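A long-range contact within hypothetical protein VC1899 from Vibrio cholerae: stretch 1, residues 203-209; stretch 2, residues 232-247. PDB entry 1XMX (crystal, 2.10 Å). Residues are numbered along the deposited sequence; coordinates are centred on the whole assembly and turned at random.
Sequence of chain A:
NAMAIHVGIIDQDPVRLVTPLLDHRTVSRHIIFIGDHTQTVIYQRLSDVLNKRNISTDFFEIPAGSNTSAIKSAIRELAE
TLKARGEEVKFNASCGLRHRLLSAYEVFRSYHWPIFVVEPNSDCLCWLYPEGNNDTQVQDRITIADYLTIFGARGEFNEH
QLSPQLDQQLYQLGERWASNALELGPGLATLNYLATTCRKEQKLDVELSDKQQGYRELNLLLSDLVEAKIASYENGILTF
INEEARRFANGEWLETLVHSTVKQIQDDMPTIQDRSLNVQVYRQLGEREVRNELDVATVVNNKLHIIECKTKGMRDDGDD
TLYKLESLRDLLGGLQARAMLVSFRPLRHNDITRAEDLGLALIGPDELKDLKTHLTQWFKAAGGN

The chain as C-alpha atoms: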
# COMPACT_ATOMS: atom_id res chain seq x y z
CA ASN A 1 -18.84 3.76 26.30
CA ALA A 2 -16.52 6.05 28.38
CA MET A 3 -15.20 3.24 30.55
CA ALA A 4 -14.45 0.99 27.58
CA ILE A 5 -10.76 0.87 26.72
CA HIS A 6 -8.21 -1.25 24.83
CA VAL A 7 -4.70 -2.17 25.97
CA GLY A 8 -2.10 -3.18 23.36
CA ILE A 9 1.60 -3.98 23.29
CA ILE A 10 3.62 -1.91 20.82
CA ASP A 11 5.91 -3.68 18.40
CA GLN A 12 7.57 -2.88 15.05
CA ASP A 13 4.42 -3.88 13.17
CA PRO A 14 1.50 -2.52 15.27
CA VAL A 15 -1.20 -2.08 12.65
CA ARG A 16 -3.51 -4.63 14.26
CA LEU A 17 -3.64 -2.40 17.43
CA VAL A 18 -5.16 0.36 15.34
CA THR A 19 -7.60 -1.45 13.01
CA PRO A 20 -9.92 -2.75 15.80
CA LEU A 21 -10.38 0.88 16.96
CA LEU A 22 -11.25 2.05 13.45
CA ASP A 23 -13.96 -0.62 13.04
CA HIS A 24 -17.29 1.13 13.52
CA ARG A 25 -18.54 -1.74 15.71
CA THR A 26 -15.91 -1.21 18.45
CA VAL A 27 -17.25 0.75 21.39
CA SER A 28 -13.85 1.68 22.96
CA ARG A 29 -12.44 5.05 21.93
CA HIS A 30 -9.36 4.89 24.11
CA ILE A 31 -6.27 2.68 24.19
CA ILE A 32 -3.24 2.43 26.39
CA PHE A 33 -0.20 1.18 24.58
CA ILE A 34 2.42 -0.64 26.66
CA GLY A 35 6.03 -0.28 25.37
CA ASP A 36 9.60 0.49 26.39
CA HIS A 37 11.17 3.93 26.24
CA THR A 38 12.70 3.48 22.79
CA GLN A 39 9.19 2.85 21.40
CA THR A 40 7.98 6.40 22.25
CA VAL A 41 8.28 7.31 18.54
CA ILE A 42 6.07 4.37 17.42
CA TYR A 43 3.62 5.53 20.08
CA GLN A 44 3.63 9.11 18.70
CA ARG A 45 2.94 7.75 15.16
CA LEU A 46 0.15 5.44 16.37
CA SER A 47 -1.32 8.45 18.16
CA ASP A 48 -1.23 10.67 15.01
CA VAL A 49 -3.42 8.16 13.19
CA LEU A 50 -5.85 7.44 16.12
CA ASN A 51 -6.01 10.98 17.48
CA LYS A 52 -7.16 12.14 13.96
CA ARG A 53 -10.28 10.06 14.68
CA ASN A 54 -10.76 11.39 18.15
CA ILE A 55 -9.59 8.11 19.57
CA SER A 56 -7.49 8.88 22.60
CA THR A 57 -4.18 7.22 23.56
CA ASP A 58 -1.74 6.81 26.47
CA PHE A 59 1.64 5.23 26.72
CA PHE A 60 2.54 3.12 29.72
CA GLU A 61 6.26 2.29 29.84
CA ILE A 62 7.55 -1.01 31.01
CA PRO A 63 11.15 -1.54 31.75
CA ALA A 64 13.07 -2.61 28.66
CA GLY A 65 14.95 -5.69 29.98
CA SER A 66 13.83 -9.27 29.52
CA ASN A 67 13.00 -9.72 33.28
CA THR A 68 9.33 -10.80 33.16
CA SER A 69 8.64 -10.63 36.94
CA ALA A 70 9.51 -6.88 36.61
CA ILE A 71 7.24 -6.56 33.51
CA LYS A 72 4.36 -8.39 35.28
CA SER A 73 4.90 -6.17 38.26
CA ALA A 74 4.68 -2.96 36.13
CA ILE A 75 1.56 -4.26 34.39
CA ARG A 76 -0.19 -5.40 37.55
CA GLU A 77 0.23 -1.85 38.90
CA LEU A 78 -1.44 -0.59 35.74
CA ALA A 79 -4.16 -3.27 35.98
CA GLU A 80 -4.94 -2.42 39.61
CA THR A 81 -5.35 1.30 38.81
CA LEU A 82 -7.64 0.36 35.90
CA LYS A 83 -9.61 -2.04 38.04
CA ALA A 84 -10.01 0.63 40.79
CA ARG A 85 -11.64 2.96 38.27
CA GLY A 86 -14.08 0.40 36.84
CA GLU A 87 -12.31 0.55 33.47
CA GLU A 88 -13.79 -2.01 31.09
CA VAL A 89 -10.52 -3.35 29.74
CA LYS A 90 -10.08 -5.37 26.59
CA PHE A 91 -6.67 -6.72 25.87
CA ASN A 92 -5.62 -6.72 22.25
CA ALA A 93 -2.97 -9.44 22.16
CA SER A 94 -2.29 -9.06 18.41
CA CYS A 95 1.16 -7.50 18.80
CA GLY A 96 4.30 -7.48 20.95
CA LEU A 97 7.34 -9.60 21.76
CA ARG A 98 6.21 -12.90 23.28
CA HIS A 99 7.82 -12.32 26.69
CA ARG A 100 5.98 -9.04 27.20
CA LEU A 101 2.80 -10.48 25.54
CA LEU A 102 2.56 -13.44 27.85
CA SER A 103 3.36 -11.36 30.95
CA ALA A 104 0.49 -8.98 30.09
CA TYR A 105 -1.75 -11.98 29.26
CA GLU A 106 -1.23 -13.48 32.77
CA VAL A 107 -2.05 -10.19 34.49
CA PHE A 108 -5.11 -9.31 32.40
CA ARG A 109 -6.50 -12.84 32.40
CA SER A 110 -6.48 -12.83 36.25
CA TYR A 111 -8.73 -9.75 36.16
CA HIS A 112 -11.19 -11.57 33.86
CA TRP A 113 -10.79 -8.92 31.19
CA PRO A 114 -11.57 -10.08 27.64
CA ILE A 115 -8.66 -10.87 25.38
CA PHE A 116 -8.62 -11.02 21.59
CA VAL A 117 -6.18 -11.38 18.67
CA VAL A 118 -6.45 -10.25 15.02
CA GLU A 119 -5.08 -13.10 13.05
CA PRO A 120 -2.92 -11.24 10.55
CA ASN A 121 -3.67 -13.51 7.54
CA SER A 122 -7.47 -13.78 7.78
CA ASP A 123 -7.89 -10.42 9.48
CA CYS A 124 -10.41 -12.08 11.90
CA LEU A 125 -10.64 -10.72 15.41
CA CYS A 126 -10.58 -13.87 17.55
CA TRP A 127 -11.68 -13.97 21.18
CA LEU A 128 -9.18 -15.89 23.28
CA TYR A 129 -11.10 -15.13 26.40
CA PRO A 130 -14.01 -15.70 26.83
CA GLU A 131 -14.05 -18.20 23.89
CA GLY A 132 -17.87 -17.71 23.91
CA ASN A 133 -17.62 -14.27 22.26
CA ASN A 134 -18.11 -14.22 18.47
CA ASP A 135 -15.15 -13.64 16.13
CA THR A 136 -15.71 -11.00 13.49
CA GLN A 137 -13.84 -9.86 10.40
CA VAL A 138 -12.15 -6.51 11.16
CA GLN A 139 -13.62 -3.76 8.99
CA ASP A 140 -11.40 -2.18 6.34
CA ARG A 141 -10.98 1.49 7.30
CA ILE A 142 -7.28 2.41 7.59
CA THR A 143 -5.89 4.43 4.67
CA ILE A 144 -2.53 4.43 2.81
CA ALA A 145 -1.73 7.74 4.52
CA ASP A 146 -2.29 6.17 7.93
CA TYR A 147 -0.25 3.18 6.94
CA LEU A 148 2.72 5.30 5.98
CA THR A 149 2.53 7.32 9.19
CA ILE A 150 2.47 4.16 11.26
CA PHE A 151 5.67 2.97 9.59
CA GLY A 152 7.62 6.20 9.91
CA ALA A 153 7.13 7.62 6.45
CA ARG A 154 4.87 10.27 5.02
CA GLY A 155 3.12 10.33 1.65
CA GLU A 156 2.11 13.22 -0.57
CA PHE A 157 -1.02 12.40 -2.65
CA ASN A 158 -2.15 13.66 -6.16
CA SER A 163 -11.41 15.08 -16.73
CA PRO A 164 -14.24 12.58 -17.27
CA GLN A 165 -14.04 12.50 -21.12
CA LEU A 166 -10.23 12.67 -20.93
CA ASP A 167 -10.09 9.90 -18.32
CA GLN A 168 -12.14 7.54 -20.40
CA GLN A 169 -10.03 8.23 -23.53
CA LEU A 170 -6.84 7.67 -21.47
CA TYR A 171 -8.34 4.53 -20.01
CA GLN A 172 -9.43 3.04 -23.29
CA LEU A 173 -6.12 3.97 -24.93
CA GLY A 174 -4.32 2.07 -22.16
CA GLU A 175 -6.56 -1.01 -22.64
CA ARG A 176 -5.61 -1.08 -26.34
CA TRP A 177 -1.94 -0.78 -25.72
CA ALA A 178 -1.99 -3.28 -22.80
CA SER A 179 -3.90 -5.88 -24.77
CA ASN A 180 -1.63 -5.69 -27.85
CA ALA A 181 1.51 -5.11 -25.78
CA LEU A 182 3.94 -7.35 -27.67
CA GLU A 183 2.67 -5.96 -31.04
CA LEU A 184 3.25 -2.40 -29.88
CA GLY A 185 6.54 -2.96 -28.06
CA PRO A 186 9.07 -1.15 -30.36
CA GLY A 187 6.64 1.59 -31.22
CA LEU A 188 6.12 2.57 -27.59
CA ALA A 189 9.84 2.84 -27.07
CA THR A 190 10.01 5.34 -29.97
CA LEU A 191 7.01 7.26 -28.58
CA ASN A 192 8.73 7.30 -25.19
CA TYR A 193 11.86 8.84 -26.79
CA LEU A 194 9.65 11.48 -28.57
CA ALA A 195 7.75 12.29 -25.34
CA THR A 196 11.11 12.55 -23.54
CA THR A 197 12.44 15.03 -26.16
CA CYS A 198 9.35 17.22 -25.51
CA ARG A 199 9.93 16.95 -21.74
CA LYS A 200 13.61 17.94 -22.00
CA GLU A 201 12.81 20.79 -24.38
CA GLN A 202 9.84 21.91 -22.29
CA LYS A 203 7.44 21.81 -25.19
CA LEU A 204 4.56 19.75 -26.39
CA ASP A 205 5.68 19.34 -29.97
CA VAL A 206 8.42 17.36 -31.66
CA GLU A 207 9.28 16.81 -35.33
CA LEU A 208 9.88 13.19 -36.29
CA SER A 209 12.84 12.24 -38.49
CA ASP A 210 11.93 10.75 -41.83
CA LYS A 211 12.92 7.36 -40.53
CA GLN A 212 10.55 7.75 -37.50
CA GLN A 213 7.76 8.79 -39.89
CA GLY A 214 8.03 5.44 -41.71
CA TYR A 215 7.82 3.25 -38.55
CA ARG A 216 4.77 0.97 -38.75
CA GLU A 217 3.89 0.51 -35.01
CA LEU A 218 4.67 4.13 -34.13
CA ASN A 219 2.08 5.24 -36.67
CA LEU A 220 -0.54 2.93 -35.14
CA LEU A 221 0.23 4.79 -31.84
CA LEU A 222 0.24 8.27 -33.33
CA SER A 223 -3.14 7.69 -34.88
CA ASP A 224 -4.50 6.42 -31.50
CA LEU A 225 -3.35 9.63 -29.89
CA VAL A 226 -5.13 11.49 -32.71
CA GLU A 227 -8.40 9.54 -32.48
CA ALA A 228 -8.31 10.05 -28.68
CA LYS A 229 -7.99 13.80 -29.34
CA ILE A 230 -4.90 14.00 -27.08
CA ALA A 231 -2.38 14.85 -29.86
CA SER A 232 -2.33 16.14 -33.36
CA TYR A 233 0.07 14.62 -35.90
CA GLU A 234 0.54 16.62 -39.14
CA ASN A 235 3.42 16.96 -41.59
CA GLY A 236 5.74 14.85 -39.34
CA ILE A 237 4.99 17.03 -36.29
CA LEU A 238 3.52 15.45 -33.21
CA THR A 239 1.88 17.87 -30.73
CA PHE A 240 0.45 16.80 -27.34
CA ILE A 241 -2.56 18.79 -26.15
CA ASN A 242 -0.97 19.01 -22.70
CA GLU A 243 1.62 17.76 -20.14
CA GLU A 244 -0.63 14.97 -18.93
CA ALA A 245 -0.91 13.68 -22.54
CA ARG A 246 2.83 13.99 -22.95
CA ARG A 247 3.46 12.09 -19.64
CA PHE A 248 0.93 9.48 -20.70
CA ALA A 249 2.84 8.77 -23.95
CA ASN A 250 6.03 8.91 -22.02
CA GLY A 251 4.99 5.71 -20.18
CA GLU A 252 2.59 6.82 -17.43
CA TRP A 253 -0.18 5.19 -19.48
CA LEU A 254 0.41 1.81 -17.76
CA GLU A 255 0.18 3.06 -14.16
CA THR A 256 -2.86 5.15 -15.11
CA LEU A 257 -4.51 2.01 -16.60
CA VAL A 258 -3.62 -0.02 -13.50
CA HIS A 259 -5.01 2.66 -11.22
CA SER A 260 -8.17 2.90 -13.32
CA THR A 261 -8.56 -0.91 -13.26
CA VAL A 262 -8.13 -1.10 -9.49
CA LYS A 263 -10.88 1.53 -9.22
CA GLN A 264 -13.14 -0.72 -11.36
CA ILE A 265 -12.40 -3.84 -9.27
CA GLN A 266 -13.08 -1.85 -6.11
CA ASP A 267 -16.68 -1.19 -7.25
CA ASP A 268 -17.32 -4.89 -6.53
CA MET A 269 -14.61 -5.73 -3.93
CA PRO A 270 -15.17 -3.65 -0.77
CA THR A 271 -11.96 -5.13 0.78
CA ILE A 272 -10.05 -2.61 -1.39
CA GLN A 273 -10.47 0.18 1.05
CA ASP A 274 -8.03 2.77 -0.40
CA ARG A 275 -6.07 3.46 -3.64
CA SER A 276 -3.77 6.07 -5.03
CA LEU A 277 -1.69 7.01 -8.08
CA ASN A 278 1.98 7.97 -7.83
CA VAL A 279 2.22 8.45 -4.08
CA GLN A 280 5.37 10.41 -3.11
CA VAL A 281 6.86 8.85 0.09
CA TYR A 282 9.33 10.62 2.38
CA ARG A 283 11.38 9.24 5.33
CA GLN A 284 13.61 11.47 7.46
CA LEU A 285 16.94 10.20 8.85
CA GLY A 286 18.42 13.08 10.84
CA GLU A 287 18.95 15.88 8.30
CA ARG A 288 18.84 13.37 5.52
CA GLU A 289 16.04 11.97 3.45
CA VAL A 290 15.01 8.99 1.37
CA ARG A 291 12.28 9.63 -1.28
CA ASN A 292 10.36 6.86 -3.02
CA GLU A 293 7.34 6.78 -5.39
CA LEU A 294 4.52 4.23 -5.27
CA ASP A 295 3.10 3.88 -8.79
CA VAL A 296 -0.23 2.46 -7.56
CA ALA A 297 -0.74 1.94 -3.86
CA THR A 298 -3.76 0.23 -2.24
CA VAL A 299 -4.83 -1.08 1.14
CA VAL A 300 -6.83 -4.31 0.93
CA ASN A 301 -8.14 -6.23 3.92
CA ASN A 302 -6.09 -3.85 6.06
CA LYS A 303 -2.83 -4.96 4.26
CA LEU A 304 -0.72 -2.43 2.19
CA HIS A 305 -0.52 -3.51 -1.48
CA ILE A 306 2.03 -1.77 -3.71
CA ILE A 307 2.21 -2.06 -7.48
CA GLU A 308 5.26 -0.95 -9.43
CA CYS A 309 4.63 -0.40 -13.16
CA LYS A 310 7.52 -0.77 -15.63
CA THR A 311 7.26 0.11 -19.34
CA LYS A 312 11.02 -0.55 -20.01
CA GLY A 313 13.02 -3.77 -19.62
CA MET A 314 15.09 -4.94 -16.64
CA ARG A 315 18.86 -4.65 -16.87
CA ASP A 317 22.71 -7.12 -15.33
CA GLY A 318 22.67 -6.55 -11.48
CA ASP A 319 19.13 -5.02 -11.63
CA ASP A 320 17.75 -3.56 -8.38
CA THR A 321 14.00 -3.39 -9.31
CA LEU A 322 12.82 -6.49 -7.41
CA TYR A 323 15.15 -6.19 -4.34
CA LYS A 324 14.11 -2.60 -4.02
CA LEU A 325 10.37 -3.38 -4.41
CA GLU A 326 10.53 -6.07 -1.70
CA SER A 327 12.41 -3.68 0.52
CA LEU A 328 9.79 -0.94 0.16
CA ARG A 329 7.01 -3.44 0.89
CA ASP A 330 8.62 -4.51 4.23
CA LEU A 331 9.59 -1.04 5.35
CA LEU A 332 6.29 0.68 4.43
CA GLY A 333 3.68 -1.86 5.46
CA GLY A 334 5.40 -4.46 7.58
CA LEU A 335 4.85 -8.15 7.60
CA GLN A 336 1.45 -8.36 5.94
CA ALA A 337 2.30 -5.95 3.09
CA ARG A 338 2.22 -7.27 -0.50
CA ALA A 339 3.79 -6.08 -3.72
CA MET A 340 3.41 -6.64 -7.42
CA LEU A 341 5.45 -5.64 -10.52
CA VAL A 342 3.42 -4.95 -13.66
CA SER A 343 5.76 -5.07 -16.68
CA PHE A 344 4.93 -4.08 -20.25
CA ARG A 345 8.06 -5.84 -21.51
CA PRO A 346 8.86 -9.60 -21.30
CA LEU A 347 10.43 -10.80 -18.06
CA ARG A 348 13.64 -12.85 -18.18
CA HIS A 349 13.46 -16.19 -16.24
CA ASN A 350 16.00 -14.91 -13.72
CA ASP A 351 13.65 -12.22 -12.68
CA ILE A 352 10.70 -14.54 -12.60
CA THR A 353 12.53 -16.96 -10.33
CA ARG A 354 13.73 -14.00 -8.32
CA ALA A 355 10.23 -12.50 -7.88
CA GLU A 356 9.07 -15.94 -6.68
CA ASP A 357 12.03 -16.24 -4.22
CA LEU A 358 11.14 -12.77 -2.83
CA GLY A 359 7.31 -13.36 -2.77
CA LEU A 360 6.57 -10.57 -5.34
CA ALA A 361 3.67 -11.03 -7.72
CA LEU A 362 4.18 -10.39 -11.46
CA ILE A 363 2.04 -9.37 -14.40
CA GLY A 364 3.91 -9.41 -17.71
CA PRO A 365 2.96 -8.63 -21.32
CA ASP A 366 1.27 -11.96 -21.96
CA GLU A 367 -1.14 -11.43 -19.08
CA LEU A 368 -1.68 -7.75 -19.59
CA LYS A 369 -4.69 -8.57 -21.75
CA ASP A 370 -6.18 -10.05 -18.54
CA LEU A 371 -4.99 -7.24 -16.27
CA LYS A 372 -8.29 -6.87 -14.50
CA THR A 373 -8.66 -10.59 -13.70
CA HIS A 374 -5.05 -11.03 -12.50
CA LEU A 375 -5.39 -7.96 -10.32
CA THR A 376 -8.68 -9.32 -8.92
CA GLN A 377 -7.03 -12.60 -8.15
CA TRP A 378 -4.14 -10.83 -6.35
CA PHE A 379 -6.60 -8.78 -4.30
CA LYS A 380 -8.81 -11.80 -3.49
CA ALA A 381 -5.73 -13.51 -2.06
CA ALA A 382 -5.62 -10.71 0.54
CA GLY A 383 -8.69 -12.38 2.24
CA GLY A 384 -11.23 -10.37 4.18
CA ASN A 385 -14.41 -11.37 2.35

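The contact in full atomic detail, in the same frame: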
# COMPACT_ATOMS: atom_id res chain seq x y z
N LYS A 203 8.48 21.49 -24.23
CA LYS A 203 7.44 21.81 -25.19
C LYS A 203 6.53 20.61 -25.43
O LYS A 203 6.70 19.50 -24.83
CB LYS A 203 8.04 22.37 -26.50
CG LYS A 203 9.06 21.51 -27.21
CD LYS A 203 9.80 22.43 -28.19
CE LYS A 203 10.42 21.68 -29.34
NZ LYS A 203 11.51 20.79 -28.84
N LEU A 204 5.52 20.81 -26.25
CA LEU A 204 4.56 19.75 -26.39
C LEU A 204 4.58 19.25 -27.80
O LEU A 204 3.78 18.40 -28.16
CB LEU A 204 3.18 20.19 -25.95
CG LEU A 204 3.10 20.59 -24.49
CD1 LEU A 204 1.79 21.36 -24.22
CD2 LEU A 204 3.19 19.33 -23.60
N ASP A 205 5.54 19.74 -28.58
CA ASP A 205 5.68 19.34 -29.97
C ASP A 205 7.09 18.87 -30.28
O ASP A 205 8.01 19.19 -29.56
CB ASP A 205 5.13 20.38 -30.97
CG ASP A 205 5.86 21.69 -30.94
OD1 ASP A 205 6.89 21.80 -31.63
OD2 ASP A 205 5.37 22.64 -30.31
N VAL A 206 7.19 18.01 -31.28
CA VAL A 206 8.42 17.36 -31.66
C VAL A 206 8.27 16.91 -33.12
O VAL A 206 7.22 16.39 -33.54
CB VAL A 206 8.80 16.17 -30.71
CG1 VAL A 206 7.69 15.06 -30.69
CG2 VAL A 206 10.15 15.55 -31.07
N GLU A 207 9.27 17.22 -33.92
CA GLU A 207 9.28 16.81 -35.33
C GLU A 207 9.97 15.45 -35.43
O GLU A 207 11.08 15.26 -34.91
CB GLU A 207 10.05 17.81 -36.20
CG GLU A 207 9.66 17.72 -37.73
CD GLU A 207 10.44 18.74 -38.58
OE1 GLU A 207 11.55 19.18 -38.16
OE2 GLU A 207 9.94 19.11 -39.69
N LEU A 208 9.32 14.52 -36.10
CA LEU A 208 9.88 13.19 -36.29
C LEU A 208 10.84 13.20 -37.47
O LEU A 208 10.59 13.90 -38.51
CB LEU A 208 8.74 12.20 -36.57
CG LEU A 208 7.92 11.67 -35.36
CD1 LEU A 208 7.20 12.73 -34.53
CD2 LEU A 208 6.97 10.62 -35.81
N SER A 209 11.92 12.42 -37.35
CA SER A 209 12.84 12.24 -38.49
C SER A 209 12.09 11.54 -39.58
O SER A 209 11.01 11.00 -39.33
CB SER A 209 14.02 11.38 -38.08
OG SER A 209 13.57 10.12 -37.60
N SER A 232 -2.16 16.02 -31.95
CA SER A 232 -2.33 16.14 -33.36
C SER A 232 -1.01 15.66 -33.99
O SER A 232 0.07 15.69 -33.35
CB SER A 232 -2.73 17.58 -33.74
OG SER A 232 -1.67 18.49 -33.41
N TYR A 233 -1.10 15.12 -35.21
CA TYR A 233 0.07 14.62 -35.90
C TYR A 233 -0.11 15.04 -37.37
O TYR A 233 -1.03 14.55 -38.03
CB TYR A 233 0.25 13.11 -35.74
CG TYR A 233 1.42 12.60 -36.57
CD1 TYR A 233 2.74 13.11 -36.38
CD2 TYR A 233 1.22 11.64 -37.57
CE1 TYR A 233 3.82 12.67 -37.19
CE2 TYR A 233 2.29 11.19 -38.36
CZ TYR A 233 3.58 11.70 -38.16
OH TYR A 233 4.60 11.24 -38.97
N GLU A 234 0.73 15.95 -37.85
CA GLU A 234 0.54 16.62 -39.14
C GLU A 234 1.89 17.02 -39.67
O GLU A 234 2.63 17.74 -39.00
CB GLU A 234 -0.23 17.94 -38.94
CG GLU A 234 -1.60 17.79 -38.30
CD GLU A 234 -2.63 17.31 -39.31
OE1 GLU A 234 -2.29 17.29 -40.53
OE2 GLU A 234 -3.75 16.95 -38.90
N ASN A 235 2.18 16.58 -40.90
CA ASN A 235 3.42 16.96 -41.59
C ASN A 235 4.67 16.56 -40.81
O ASN A 235 5.59 17.37 -40.73
CB ASN A 235 3.46 18.48 -41.85
CG ASN A 235 2.36 18.94 -42.81
OD1 ASN A 235 2.08 18.26 -43.81
ND2 ASN A 235 1.72 20.06 -42.50
N GLY A 236 4.65 15.36 -40.19
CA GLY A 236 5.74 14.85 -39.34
C GLY A 236 5.91 15.54 -37.97
O GLY A 236 6.87 15.26 -37.25
N ILE A 237 4.99 16.43 -37.61
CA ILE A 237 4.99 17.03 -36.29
C ILE A 237 3.93 16.46 -35.40
O ILE A 237 2.74 16.45 -35.73
CB ILE A 237 4.88 18.51 -36.35
CG1 ILE A 237 5.98 19.01 -37.29
CG2 ILE A 237 5.09 19.14 -34.96
CD1 ILE A 237 5.55 20.16 -37.94
N LEU A 238 4.40 15.96 -34.26
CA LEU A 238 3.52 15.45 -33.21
C LEU A 238 3.36 16.49 -32.09
O LEU A 238 4.35 16.96 -31.53
CB LEU A 238 4.08 14.13 -32.65
CG LEU A 238 3.42 13.57 -31.38
CD1 LEU A 238 2.04 13.01 -31.68
CD2 LEU A 238 4.32 12.48 -30.74
N THR A 239 2.12 16.90 -31.80
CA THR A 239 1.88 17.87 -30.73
C THR A 239 0.94 17.26 -29.67
O THR A 239 -0.19 16.89 -30.00
CB THR A 239 1.25 19.16 -31.27
OG1 THR A 239 1.95 19.57 -32.45
CG2 THR A 239 1.26 20.31 -30.19
N PHE A 240 1.39 17.13 -28.43
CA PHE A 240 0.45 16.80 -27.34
C PHE A 240 -0.43 18.01 -26.92
O PHE A 240 0.03 19.18 -26.95
CB PHE A 240 1.18 16.19 -26.15
CG PHE A 240 2.06 15.02 -26.54
CD1 PHE A 240 1.52 13.73 -26.66
CD2 PHE A 240 3.42 15.20 -26.75
CE1 PHE A 240 2.36 12.61 -26.98
CE2 PHE A 240 4.26 14.14 -27.10
CZ PHE A 240 3.73 12.84 -27.22
N ILE A 241 -1.69 17.73 -26.60
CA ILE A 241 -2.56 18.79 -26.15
C ILE A 241 -2.10 19.36 -24.81
O ILE A 241 -2.35 20.53 -24.51
CB ILE A 241 -4.02 18.33 -26.07
CG1 ILE A 241 -4.20 17.15 -25.11
CG2 ILE A 241 -4.52 17.96 -27.47
CD1 ILE A 241 -5.64 16.97 -24.61
N ASN A 242 -1.43 18.54 -24.00
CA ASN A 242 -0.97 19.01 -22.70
C ASN A 242 0.07 18.10 -22.03
O ASN A 242 0.42 17.06 -22.56
CB ASN A 242 -2.15 19.35 -21.76
CG ASN A 242 -3.07 18.15 -21.49
OD1 ASN A 242 -2.62 17.00 -21.37
ND2 ASN A 242 -4.37 18.42 -21.42
N GLU A 243 0.57 18.50 -20.86
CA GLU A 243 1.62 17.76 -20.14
C GLU A 243 1.18 16.38 -19.74
O GLU A 243 1.97 15.44 -19.77
CB GLU A 243 2.03 18.50 -18.86
CG GLU A 243 2.58 19.87 -19.13
CD GLU A 243 4.09 19.84 -19.30
OE1 GLU A 243 4.53 19.61 -20.46
OE2 GLU A 243 4.81 20.02 -18.27
N GLU A 244 -0.08 16.27 -19.32
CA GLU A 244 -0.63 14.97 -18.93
C GLU A 244 -0.70 14.01 -20.12
O GLU A 244 -0.43 12.84 -19.95
CB GLU A 244 -2.00 15.12 -18.29
CG GLU A 244 -2.71 13.78 -18.08
CD GLU A 244 -4.24 13.94 -17.96
OE1 GLU A 244 -4.87 14.27 -18.99
OE2 GLU A 244 -4.81 13.72 -16.86
N ALA A 245 -0.99 14.52 -21.32
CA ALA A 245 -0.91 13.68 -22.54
C ALA A 245 0.52 13.36 -22.89
O ALA A 245 0.83 12.26 -23.30
CB ALA A 245 -1.61 14.36 -23.72
N ARG A 246 1.42 14.31 -22.76
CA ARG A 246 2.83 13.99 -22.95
C ARG A 246 3.35 12.93 -21.95
O ARG A 246 4.01 12.00 -22.34
CB ARG A 246 3.70 15.24 -22.89
CG ARG A 246 5.21 14.89 -23.07
CD ARG A 246 6.22 15.73 -22.30
NE ARG A 246 6.11 15.92 -20.84
CZ ARG A 246 6.47 15.09 -19.82
NH1 ARG A 246 6.95 13.83 -19.98
NH2 ARG A 246 6.33 15.58 -18.59
N ARG A 247 3.04 13.07 -20.66
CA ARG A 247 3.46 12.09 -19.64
C ARG A 247 2.89 10.70 -19.92
O ARG A 247 3.52 9.68 -19.63
CB ARG A 247 2.97 12.49 -18.24
CG ARG A 247 3.93 13.39 -17.48
CD ARG A 247 3.37 13.78 -16.09
NE ARG A 247 2.92 15.18 -16.11
CZ ARG A 247 1.70 15.59 -15.73
NH1 ARG A 247 0.82 14.70 -15.29
NH2 ARG A 247 1.38 16.89 -15.78
O HOH W 1 6.64 19.26 -22.15
O HOH W 2 8.49 17.23 -40.71

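Stretch 2 opens as one arm of a hairpin, S232 to E234, whose Y233 reaches back to stretch 1: Y233 CE1 lies 4.0 Å from L208 CD2, an apolar contact. A type I' turn from E234 to I237 reverses the chain, with N235 and G236 both at positive phi, a backbone region that favours glycine. G236 also begins the pairing with stretch 1, its O accepting from L208 N at 2.8 Å in a nearly straight hydrogen bond. Beside the turn, a water donates to both N235 O and E207 OE2.

From I237 to F240 the returning arm runs antiparallel to D205–E207. I237 pairs with E207 without hydrogen bonds, and the aliphatic part of the glutamate serves as the packing surface: E207 CG is 3.9 Å from I237 CG1. L238 is the hydrogen-bonded partner of V206, with L238 N to V206 O at 2.9 Å and V206 N to L238 O at 3.0 Å. On their buried face, L238 CB meets V206 CG1 at 4.2 Å and L208 CD1 at 3.9 Å. T239 returns to the face of I237, its OG1 3.6 Å from D205 CB. F240 N closes the ladder on L204 O at 2.7 Å.

Beyond the strand, N242 OD1 caps the helix by accepting from A245 N at 3.0 Å, and L204 CD2 packs 4.2 Å from R246 CB.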